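Local structure of niemann-Pick type C2 protein (Camponotus japonicus, 3WEB) at residues A[26-32]-A[127-132]; A[55-59]-A[108-112]. The protein probably carries fatty acids and related hydrophobic semiochemicals in a cavity of its beta-sandwich, and binds oleic acid here, consistent with a role in ant chemical communication. All blocks are in the same frame, centred on the assembly; numbering follows the deposited sequence.

Interaction 1 (A[26-32]-A[127-132]); sequences EKCSIIR and FPAKIK. With OLA (oleic acid), chain B.
Cys28 starts a run of backbone bonds between two parallel strands, 28-30 and 127-131. Its N gives a nearly straight bond to Pro128 O (2.8 Å, 172° at the hydrogen). Its O accepts from Lys130 N. Ile30 repeats the pattern: its N donates to Lys130 O, and its O accepts from Lys132 N. The run ends at the C-terminal carboxylate. Arg32 N binds Lys132 O at 3.2 Å, while Arg32 NE makes a weak salt bridge to Lys132 OXT at 3.4 Å. Arg32 NH1 is taken by Thr103 O. Ser29 O and Ile31 O are bonded to Ser20 OG and Ser34 OG.

This is the parallel edge pairing of an immunoglobulin-like beta-sandwich of the ML family. Cys28, Ile30, Ala129 and Ile131 share the inward face. Cys28 SG is tied by a disulfide to Cys21. With SG anti to the backbone N (chi1 178°), the sulfur lies obliquely to the Phe127 ring, 5.5 Å from its centroid. The edge of that ring meets the oleic acid, CZ lying 3.7 Å from C11. Ile30 CD1 touches the same chain at C12 (3.8 Å).

Ser29 and Lys130 are on the outward face. Lys132 bends at chi3 (78°), which turns its amine back over the strand. There NZ donates to Ser29 OG at 3.1 Å and to water 2, which bonds weakly to Lys27 O. Ser29 OG is also bonded to Glu25. Lys27 lays its aliphatic chain across Pro128 and Lys130, CG to Pro128 CB being 4.1 Å. Its NZ donates to water 1, which makes a weak bond to Ala129 O.

Interaction 2 (A[55-59]-A[108-112]); sequences AFGVL and LEIMW. With OLA (oleic acid), chain B.
Phe56 and Met111 form an antiparallel hydrogen-bonded pair. Phe56 N donates to Met111 O at 2.8 Å, though the bond is bent at the hydrogen (147°). Met111 N returns a nearly straight bond to Phe56 O (174°). Further along, Val58 N donates to Glu109 O at 2.8 Å. Water 3 fills in for the return bond: it donates to Val58 O and accepts from Glu109 N.

Packing lies on both faces of this strand pair. On one, Val58 and Glu109 run side by side, CB to CB 3.8 Å. Val58 CG2 also reaches Met111 SD at 4.0 Å. The Phe56 ring turns its edge to Met111 O, and Pro63 and Pro65 of the next strand touch its side chain. Gly57 lies on the other face, where Leu108 CD1 comes to 3.9 Å from its CA.

Ile110 and Trp112 share this inner face and meet the oleic acid. Ile110 CD1 lies 3.7 Å from C11. Trp112 holds its indole out from the strand, CG anti to the backbone N (chi1 175°), and C8 sits 3.8 Å above one face, offset toward the rim. Were Trp112 an alanine, the chain around C6 and C8 would be likely to lose this flat wall, and Phe114 its ring partner. Aliphatic and aromatic residues on the inner face of a beta-sandwich sheet, lining a lipid cavity, are typical of ML-domain carriers such as NPC2.

Both interactions belong to one mixed sheet. Strands 107-116 and 121-131 are neighbours in it, so 108-112 joins directly to 127-132: Phe127 O meets Ile110 N and Ala129 N meets Leu108 O, both at 2.8 Å and probably hydrogen bonds. Ala129 CB packs on Ile110 CD1 beside the lipid. Interaction 1 is a parallel pairing that ends in charged groups at the C-terminus. Interaction 2 is antiparallel, lies nearer the centre of the chain and has mostly apolar side-chain contacts. Interaction 1 reaches further to the surface, with exposed residues at its C-terminal end; no touching residue of interaction 2 is fully exposed. In both, the inward residues touch the oleic acid, and water joins the two segments.

Interaction 1 (A[26-32]-A[127-132])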
loop_
_atom_site.group_PDB
_atom_site.type_symbol
_atom_site.label_atom_id
_atom_site.label_comp_id
_atom_site.label_asym_id
_atom_site.label_seq_id
_atom_site.Cartn_x
_atom_site.Cartn_y
_atom_site.Cartn_z
ATOM N N GLU A 26 -1.952 0.092 -18.660
ATOM C CA GLU A 26 -2.277 1.502 -18.447
ATOM C C GLU A 26 -2.742 1.784 -17.010
ATOM O O GLU A 26 -2.378 2.803 -16.425
ATOM C CB GLU A 26 -3.325 1.976 -19.451
ATOM C CG GLU A 26 -3.576 3.473 -19.419
ATOM C CD GLU A 26 -4.748 3.880 -20.283
ATOM O OE1 GLU A 26 -5.761 3.146 -20.301
ATOM O OE2 GLU A 26 -4.656 4.937 -20.941
ATOM N N LYS A 27 -3.547 0.875 -16.459
ATOM C CA LYS A 27 -4.024 0.966 -15.077
ATOM C C LYS A 27 -3.905 -0.406 -14.428
ATOM O O LYS A 27 -3.919 -1.419 -15.128
ATOM C CB LYS A 27 -5.489 1.425 -15.046
ATOM C CG LYS A 27 -5.726 2.829 -15.590
ATOM C CD LYS A 27 -7.203 3.202 -15.576
ATOM C CE LYS A 27 -7.474 4.443 -16.414
ATOM N NZ LYS A 27 -6.686 5.624 -15.954
ATOM N N CYS A 28 -3.769 -0.453 -13.106
ATOM C CA CYS A 28 -3.763 -1.736 -12.396
ATOM C C CYS A 28 -5.173 -2.314 -12.318
ATOM O O CYS A 28 -6.021 -1.760 -11.622
ATOM C CB CYS A 28 -3.185 -1.593 -10.984
ATOM S SG CYS A 28 -3.200 -3.127 -10.027
ATOM N N SER A 29 -5.415 -3.412 -13.042
ATOM C CA SER A 29 -6.680 -4.149 -12.952
ATOM C C SER A 29 -6.844 -4.766 -11.567
ATOM O O SER A 29 -5.947 -5.449 -11.080
ATOM C CB SER A 29 -6.746 -5.266 -14.005
ATOM O OG SER A 29 -6.605 -4.754 -15.317
ATOM N N ILE A 30 -7.991 -4.500 -10.945
ATOM C CA ILE A 30 -8.383 -5.093 -9.671
ATOM C C ILE A 30 -9.676 -5.844 -9.946
ATOM O O ILE A 30 -10.702 -5.234 -10.259
ATOM C CB ILE A 30 -8.591 -4.008 -8.579
ATOM C CG1 ILE A 30 -7.301 -3.197 -8.363
ATOM C CG2 ILE A 30 -9.128 -4.610 -7.280
ATOM C CD1 ILE A 30 -6.185 -3.924 -7.638
ATOM N N ILE A 31 -9.608 -7.167 -9.863
ATOM C CA ILE A 31 -10.739 -8.020 -10.235
ATOM C C ILE A 31 -11.654 -8.225 -9.034
ATOM O O ILE A 31 -11.208 -8.676 -7.979
ATOM C CB ILE A 31 -10.278 -9.399 -10.774
ATOM C CG1 ILE A 31 -9.077 -9.272 -11.735
ATOM C CG2 ILE A 31 -11.447 -10.159 -11.395
ATOM C CD1 ILE A 31 -9.340 -8.533 -13.037
ATOM N N ARG A 32 -12.931 -7.887 -9.190
ATOM C CA ARG A 32 -13.911 -8.164 -8.144
ATOM C C ARG A 32 -14.245 -9.653 -8.102
ATOM O O ARG A 32 -14.050 -10.372 -9.089
ATOM C CB ARG A 32 -15.170 -7.298 -8.286
ATOM C CG ARG A 32 -15.667 -7.105 -9.705
ATOM C CD ARG A 32 -16.546 -5.870 -9.786
ATOM N NE ARG A 32 -17.063 -5.647 -11.133
ATOM C CZ ARG A 32 -18.001 -4.753 -11.439
ATOM N NH1 ARG A 32 -18.535 -3.990 -10.492
ATOM N NH2 ARG A 32 -18.409 -4.622 -12.696
ATOM N N PHE A 127 -0.640 4.968 -7.526
ATOM C CA PHE A 127 -0.799 4.283 -8.811
ATOM C C PHE A 127 -2.236 4.355 -9.318
ATOM O O PHE A 127 -3.172 4.509 -8.516
ATOM C CB PHE A 127 -0.316 2.827 -8.711
ATOM C CG PHE A 127 -1.130 1.975 -7.784
ATOM C CD1 PHE A 127 -0.894 1.990 -6.413
ATOM C CD2 PHE A 127 -2.117 1.138 -8.287
ATOM C CE1 PHE A 127 -1.643 1.187 -5.565
ATOM C CE2 PHE A 127 -2.871 0.340 -7.451
ATOM C CZ PHE A 127 -2.632 0.368 -6.084
ATOM N N PRO A 128 -2.421 4.275 -10.650
ATOM C CA PRO A 128 -3.780 4.236 -11.188
ATOM C C PRO A 128 -4.355 2.817 -11.156
ATOM O O PRO A 128 -3.662 1.848 -11.512
ATOM C CB PRO A 128 -3.597 4.706 -12.628
ATOM C CG PRO A 128 -2.212 4.258 -12.991
ATOM C CD PRO A 128 -1.403 4.240 -11.720
ATOM N N ALA A 129 -5.609 2.690 -10.729
ATOM C CA ALA A 129 -6.267 1.378 -10.729
ATOM C C ALA A 129 -7.608 1.389 -11.450
ATOM O O ALA A 129 -8.251 2.431 -11.589
ATOM C CB ALA A 129 -6.441 0.864 -9.308
ATOM N N LYS A 130 -8.018 0.215 -11.907
ATOM C CA LYS A 130 -9.337 0.056 -12.482
ATOM C C LYS A 130 -9.985 -1.173 -11.877
ATOM O O LYS A 130 -9.503 -2.291 -12.060
ATOM C CB LYS A 130 -9.262 -0.048 -14.004
ATOM C CG LYS A 130 -10.625 0.042 -14.679
ATOM C CD LYS A 130 -10.487 0.117 -16.187
ATOM C CE LYS A 130 -11.850 0.044 -16.852
ATOM N NZ LYS A 130 -11.720 -0.036 -18.333
ATOM N N ILE A 131 -11.062 -0.952 -11.129
ATOM C CA ILE A 131 -11.816 -2.046 -10.544
ATOM C C ILE A 131 -12.770 -2.543 -11.618
ATOM O O ILE A 131 -13.565 -1.761 -12.148
ATOM C CB ILE A 131 -12.585 -1.602 -9.283
ATOM C CG1 ILE A 131 -11.621 -0.966 -8.273
ATOM C CG2 ILE A 131 -13.323 -2.788 -8.670
ATOM C CD1 ILE A 131 -12.288 -0.172 -7.170
ATOM N N LYS A 132 -12.679 -3.828 -11.950
ATOM C CA LYS A 132 -13.396 -4.380 -13.111
ATOM C C LYS A 132 -13.877 -5.815 -12.907
ATOM O O LYS A 132 -13.401 -6.546 -12.039
ATOM C CB LYS A 132 -12.533 -4.283 -14.379
ATOM C CG LYS A 132 -11.192 -5.013 -14.308
ATOM C CD LYS A 132 -10.433 -4.959 -15.631
ATOM C CE LYS A 132 -9.748 -3.614 -15.839
ATOM N NZ LYS A 132 -8.846 -3.586 -17.026
ATOM O OXT LYS A 132 -14.768 -6.282 -13.620
HETATM C C1 OLA B . -6.749 -3.998 4.994
HETATM O O1 OLA B . -5.993 -3.628 5.924
HETATM O O2 OLA B . -7.978 -3.758 4.981
HETATM C C2 OLA B . -6.154 -4.775 3.841
HETATM C C3 OLA B . -6.268 -3.984 2.540
HETATM C C4 OLA B . -4.941 -3.951 1.794
HETATM C C5 OLA B . -4.360 -2.544 1.741
HETATM C C6 OLA B . -3.399 -2.372 0.572
HETATM C C7 OLA B . -3.989 -1.405 -0.447
HETATM C C8 OLA B . -3.041 -1.102 -1.607
HETATM C C9 OLA B . -3.085 -2.206 -2.646
HETATM C C10 OLA B . -3.975 -2.268 -3.641
HETATM C C11 OLA B . -5.058 -1.235 -3.858
HETATM C C12 OLA B . -6.314 -1.915 -4.385
HETATM C C13 OLA B . -7.560 -1.371 -3.698
HETATM C C14 OLA B . -8.761 -2.260 -3.997
HETATM C C15 OLA B . -10.068 -1.487 -3.863
HETATM C C16 OLA B . -10.845 -1.942 -2.633
HETATM C C17 OLA B . -12.077 -2.746 -3.032
HETATM C C18 OLA B . -13.210 -2.539 -2.050
HETATM O O HOH W 1 -7.033 5.244 -12.889
HETATM O O HOH W 2 -6.982 -1.593 -16.612
#

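Interaction 2 (A[55-59]-A[108-112])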
loop_
_atom_site.group_PDB
_atom_site.type_symbol
_atom_site.label_atom_id
_atom_site.label_comp_id
_atom_site.label_asym_id
_atom_site.label_seq_id
_atom_site.Cartn_x
_atom_site.Cartn_y
_atom_site.Cartn_z
ATOM N N ALA A 55 -4.702 4.596 3.547
ATOM C CA ALA A 55 -5.052 4.512 2.134
ATOM C C ALA A 55 -5.954 5.671 1.718
ATOM O O ALA A 55 -6.741 6.182 2.522
ATOM C CB ALA A 55 -5.713 3.178 1.821
ATOM N N PHE A 56 -5.817 6.079 0.459
ATOM C CA PHE A 56 -6.612 7.156 -0.119
ATOM C C PHE A 56 -6.997 6.809 -1.553
ATOM O O PHE A 56 -6.224 6.184 -2.278
ATOM C CB PHE A 56 -5.835 8.477 -0.107
ATOM C CG PHE A 56 -5.315 8.870 1.248
ATOM C CD1 PHE A 56 -4.087 8.396 1.707
ATOM C CD2 PHE A 56 -6.048 9.724 2.068
ATOM C CE1 PHE A 56 -3.607 8.760 2.961
ATOM C CE2 PHE A 56 -5.575 10.087 3.321
ATOM C CZ PHE A 56 -4.354 9.608 3.769
ATOM N N GLY A 57 -8.203 7.213 -1.949
ATOM C CA GLY A 57 -8.620 7.167 -3.350
ATOM C C GLY A 57 -8.732 8.600 -3.831
ATOM O O GLY A 57 -9.318 9.436 -3.147
ATOM N N VAL A 58 -8.164 8.900 -4.995
ATOM C CA VAL A 58 -8.152 10.285 -5.479
ATOM C C VAL A 58 -9.430 10.623 -6.247
ATOM O O VAL A 58 -9.778 9.957 -7.226
ATOM C CB VAL A 58 -6.894 10.608 -6.322
ATOM C CG1 VAL A 58 -6.952 12.030 -6.866
ATOM C CG2 VAL A 58 -5.631 10.420 -5.492
ATOM N N LEU A 59 -10.132 11.651 -5.768
ATOM C CA LEU A 59 -11.310 12.194 -6.443
ATOM C C LEU A 59 -11.251 13.723 -6.436
ATOM O O LEU A 59 -11.047 14.336 -5.383
ATOM C CB LEU A 59 -12.609 11.696 -5.786
ATOM C CG LEU A 59 -13.142 10.259 -5.974
ATOM C CD1 LEU A 59 -13.074 9.785 -7.424
ATOM C CD2 LEU A 59 -12.464 9.253 -5.051
ATOM N N LEU A 108 -9.613 4.910 -10.617
ATOM C CA LEU A 108 -9.167 5.919 -9.660
ATOM C C LEU A 108 -7.681 5.773 -9.354
ATOM O O LEU A 108 -7.110 4.685 -9.498
ATOM C CB LEU A 108 -9.980 5.833 -8.360
ATOM C CG LEU A 108 -9.661 4.763 -7.306
ATOM C CD1 LEU A 108 -10.500 5.008 -6.058
ATOM C CD2 LEU A 108 -9.859 3.342 -7.813
ATOM N N GLU A 109 -7.059 6.871 -8.942
ATOM C CA GLU A 109 -5.706 6.806 -8.411
ATOM C C GLU A 109 -5.786 6.398 -6.955
ATOM O O GLU A 109 -6.640 6.875 -6.201
ATOM C CB GLU A 109 -4.989 8.149 -8.509
ATOM C CG GLU A 109 -4.467 8.502 -9.890
ATOM C CD GLU A 109 -3.648 9.778 -9.872
ATOM O OE1 GLU A 109 -4.195 10.835 -9.484
ATOM O OE2 GLU A 109 -2.452 9.728 -10.232
ATOM N N ILE A 110 -4.885 5.508 -6.571
ATOM C CA ILE A 110 -4.813 5.028 -5.204
ATOM C C ILE A 110 -3.516 5.546 -4.602
ATOM O O ILE A 110 -2.477 5.546 -5.268
ATOM C CB ILE A 110 -4.895 3.485 -5.159
ATOM C CG1 ILE A 110 -6.322 3.041 -5.493
ATOM C CG2 ILE A 110 -4.470 2.949 -3.794
ATOM C CD1 ILE A 110 -6.450 1.574 -5.833
ATOM N N MET A 111 -3.593 6.026 -3.362
ATOM C CA MET A 111 -2.411 6.417 -2.608
ATOM C C MET A 111 -2.361 5.598 -1.338
ATOM O O MET A 111 -3.348 5.497 -0.620
ATOM C CB MET A 111 -2.423 7.904 -2.270
ATOM C CG MET A 111 -2.278 8.826 -3.475
ATOM S SD MET A 111 -2.475 10.561 -3.016
ATOM C CE MET A 111 -1.306 10.683 -1.660
ATOM N N TRP A 112 -1.202 5.014 -1.070
ATOM C CA TRP A 112 -1.067 4.065 0.020
ATOM C C TRP A 112 0.211 4.370 0.774
ATOM O O TRP A 112 1.296 4.409 0.180
ATOM C CB TRP A 112 -1.058 2.648 -0.562
ATOM C CG TRP A 112 -0.809 1.532 0.404
ATOM C CD1 TRP A 112 -1.363 1.368 1.646
ATOM C CD2 TRP A 112 0.015 0.381 0.176
ATOM N NE1 TRP A 112 -0.909 0.204 2.215
ATOM C CE2 TRP A 112 -0.062 -0.423 1.336
ATOM C CE3 TRP A 112 0.825 -0.038 -0.891
ATOM C CZ2 TRP A 112 0.640 -1.631 1.465
ATOM C CZ3 TRP A 112 1.522 -1.248 -0.767
ATOM C CH2 TRP A 112 1.426 -2.026 0.409
HETATM C C1 OLA B . -6.749 -3.998 4.994
HETATM O O1 OLA B . -5.993 -3.628 5.924
HETATM O O2 OLA B . -7.978 -3.758 4.981
HETATM C C2 OLA B . -6.154 -4.775 3.841
HETATM C C3 OLA B . -6.268 -3.984 2.540
HETATM C C4 OLA B . -4.941 -3.951 1.794
HETATM C C5 OLA B . -4.360 -2.544 1.741
HETATM C C6 OLA B . -3.399 -2.372 0.572
HETATM C C7 OLA B . -3.989 -1.405 -0.447
HETATM C C8 OLA B . -3.041 -1.102 -1.607
HETATM C C9 OLA B . -3.085 -2.206 -2.646
HETATM C C10 OLA B . -3.975 -2.268 -3.641
HETATM C C11 OLA B . -5.058 -1.235 -3.858
HETATM C C12 OLA B . -6.314 -1.915 -4.385
HETATM C C13 OLA B . -7.560 -1.371 -3.698
HETATM C C14 OLA B . -8.761 -2.260 -3.997
HETATM C C15 OLA B . -10.068 -1.487 -3.863
HETATM C C16 OLA B . -10.845 -1.942 -2.633
HETATM C C17 OLA B . -12.077 -2.746 -3.032
HETATM C C18 OLA B . -13.210 -2.539 -2.050
HETATM O O HOH W 3 -8.303 9.457 -9.705
#